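ABC transporter (Caldanaerobius, PDB 4G68) probably binds xylan-derived oligosaccharides as the extracellular solute-binding component of an ABC transporter that serves xylan utilization in a thermophilic bacterium. Local coordinates at residues N45-E50 and S347-L352. Residues are numbered along the deposited sequence; the frame is centred on the assembly and turned at random.
Sequences NLFTGE and SDMDYL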
loop_
_atom_site.group_PDB
_atom_site.type_symbol
_atom_site.label_atom_id
_atom_site.label_comp_id
_atom_site.label_asym_id
_atom_site.label_seq_id
_atom_site.Cartn_x
_atom_site.Cartn_y
_atom_site.Cartn_z
ATOM N N ASN C 45 3.704 -10.916 -11.112
ATOM C CA ASN C 45 2.886 -10.068 -10.211
ATOM C C ASN C 45 2.708 -10.736 -8.838
ATOM O O ASN C 45 3.164 -11.885 -8.635
ATOM C CB ASN C 45 1.538 -9.693 -10.860
ATOM C CG ASN C 45 0.644 -10.897 -11.072
ATOM O OD1 ASN C 45 -0.037 -11.345 -10.137
ATOM N ND2 ASN C 45 0.662 -11.447 -12.281
ATOM N N LEU C 46 2.071 -10.023 -7.905
ATOM C CA LEU C 46 1.938 -10.521 -6.530
ATOM C C LEU C 46 0.487 -10.825 -6.103
ATOM O O LEU C 46 0.223 -11.067 -4.898
ATOM C CB LEU C 46 2.600 -9.581 -5.531
ATOM C CG LEU C 46 2.080 -8.144 -5.400
ATOM C CD1 LEU C 46 0.558 -8.032 -5.308
ATOM C CD2 LEU C 46 2.712 -7.452 -4.194
ATOM N N PHE C 47 -0.439 -10.841 -7.077
ATOM C CA PHE C 47 -1.868 -11.121 -6.792
ATOM C C PHE C 47 -2.217 -12.583 -6.454
ATOM O O PHE C 47 -2.798 -13.342 -7.261
ATOM C CB PHE C 47 -2.767 -10.573 -7.894
ATOM C CG PHE C 47 -2.793 -9.079 -7.946
ATOM C CD1 PHE C 47 -3.506 -8.340 -7.006
ATOM C CD2 PHE C 47 -2.092 -8.401 -8.938
ATOM C CE1 PHE C 47 -3.517 -6.946 -7.070
ATOM C CE2 PHE C 47 -2.084 -7.014 -8.990
ATOM C CZ PHE C 47 -2.810 -6.282 -8.056
ATOM N N THR C 48 -1.917 -12.940 -5.213
ATOM C CA THR C 48 -1.928 -14.333 -4.775
ATOM C C THR C 48 -3.260 -14.797 -4.179
ATOM O O THR C 48 -3.635 -15.967 -4.315
ATOM C CB THR C 48 -0.792 -14.554 -3.773
ATOM O OG1 THR C 48 -0.878 -15.864 -3.237
ATOM C CG2 THR C 48 -0.836 -13.540 -2.645
ATOM N N GLY C 49 -3.966 -13.879 -3.512
ATOM C CA GLY C 49 -5.223 -14.220 -2.822
ATOM C C GLY C 49 -6.427 -14.179 -3.745
ATOM O O GLY C 49 -6.386 -13.561 -4.824
ATOM N N GLU C 50 -7.515 -14.815 -3.316
ATOM C CA GLU C 50 -8.745 -14.863 -4.125
ATOM C C GLU C 50 -9.698 -13.704 -3.781
ATOM O O GLU C 50 -9.772 -13.283 -2.631
ATOM C CB GLU C 50 -9.464 -16.213 -3.956
ATOM C CG GLU C 50 -8.646 -17.449 -4.329
ATOM C CD GLU C 50 -8.300 -17.512 -5.798
ATOM O OE1 GLU C 50 -8.955 -16.816 -6.626
ATOM O OE2 GLU C 50 -7.355 -18.275 -6.112
ATOM N N SER C 347 -6.341 -2.303 -13.225
ATOM C CA SER C 347 -6.966 -1.103 -12.627
ATOM C C SER C 347 -8.500 -1.305 -12.469
ATOM O O SER C 347 -9.076 -1.016 -11.404
ATOM C CB SER C 347 -6.673 0.122 -13.492
ATOM O OG SER C 347 -7.280 1.324 -12.943
ATOM N N ASP C 348 -9.170 -1.768 -13.541
ATOM C CA ASP C 348 -10.636 -2.025 -13.476
ATOM C C ASP C 348 -10.975 -3.189 -12.507
ATOM O O ASP C 348 -11.963 -3.131 -11.755
ATOM C CB ASP C 348 -11.152 -2.447 -14.841
ATOM C CG ASP C 348 -11.257 -1.318 -15.828
ATOM O OD1 ASP C 348 -10.872 -0.164 -15.522
ATOM O OD2 ASP C 348 -11.803 -1.628 -16.947
ATOM N N MET C 349 -10.156 -4.241 -12.529
ATOM C CA MET C 349 -10.315 -5.358 -11.603
ATOM C C MET C 349 -10.259 -4.799 -10.163
ATOM O O MET C 349 -11.145 -5.072 -9.375
ATOM C CB MET C 349 -9.178 -6.385 -11.799
ATOM C CG MET C 349 -9.212 -7.547 -10.804
ATOM S SD MET C 349 -7.705 -8.530 -10.704
ATOM C CE MET C 349 -6.651 -7.518 -9.651
ATOM N N ASP C 350 -9.220 -4.008 -9.860
ATOM C CA ASP C 350 -8.944 -3.445 -8.500
ATOM C C ASP C 350 -10.165 -2.699 -7.995
ATOM O O ASP C 350 -10.635 -2.905 -6.858
ATOM C CB ASP C 350 -7.787 -2.413 -8.574
ATOM C CG ASP C 350 -6.410 -3.017 -8.425
ATOM O OD1 ASP C 350 -6.303 -4.238 -8.115
ATOM O OD2 ASP C 350 -5.406 -2.238 -8.623
ATOM N N TYR C 351 -10.666 -1.816 -8.855
ATOM C CA TYR C 351 -11.885 -1.039 -8.598
ATOM C C TYR C 351 -13.113 -1.917 -8.258
ATOM O O TYR C 351 -13.834 -1.636 -7.273
ATOM C CB TYR C 351 -12.181 -0.155 -9.807
ATOM C CG TYR C 351 -13.280 0.884 -9.610
ATOM C CD1 TYR C 351 -13.369 1.615 -8.418
ATOM C CD2 TYR C 351 -14.196 1.149 -10.619
ATOM C CE1 TYR C 351 -14.359 2.563 -8.225
ATOM C CE2 TYR C 351 -15.195 2.112 -10.453
ATOM C CZ TYR C 351 -15.265 2.814 -9.258
ATOM O OH TYR C 351 -16.245 3.761 -9.089
ATOM N N LEU C 352 -13.311 -2.990 -9.028
ATOM C CA LEU C 352 -14.468 -3.861 -8.859
ATOM C C LEU C 352 -14.398 -4.726 -7.603
ATOM O O LEU C 352 -15.401 -4.899 -6.913
ATOM C CB LEU C 352 -14.629 -4.755 -10.087
ATOM C CG LEU C 352 -15.203 -4.017 -11.305
ATOM C CD1 LEU C 352 -14.989 -4.811 -12.589
ATOM C CD2 LEU C 352 -16.693 -3.780 -11.050
#
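The CA atoms of Phe47 and Asp350, the nearest such pair across the contact, are 10.6 Å apart, so the loop 45-50 and the helical segment 347-352 meet through side chains. In this periplasmic-binding-protein fold the loop leads from strand 40-45 into helix 52-66; helix 332-353 packs against both the loop and helix 52-66, and the Phe47 ring bridges to it across some 300 residues of sequence. An Asx turn shapes the loop: Asn45 OD1 accepts from Phe47 N at 3.1 Å, in the carbonyl plane and on a lone pair. Met349 runs out extended and then bends at chi3 (80°), which brings its methyl over one face of the Phe47 ring. This is a CH-pi contact, with Met349 CE 4.2 Å from the ring centroid. Leu46 CD1 sits over the centre of the opposite face. Replacing Phe47 by alanine would probably leave the Met349 methyl without its aromatic partner and open a gap between loop and helix. The Asp350 carboxylate, whose plane is turned 54° from the ring, approaches obliquely; its OD1 is hydrogen-bonded to Thr355 OG1, yet also lies 4.0 Å from both CE1 and CZ of Phe47.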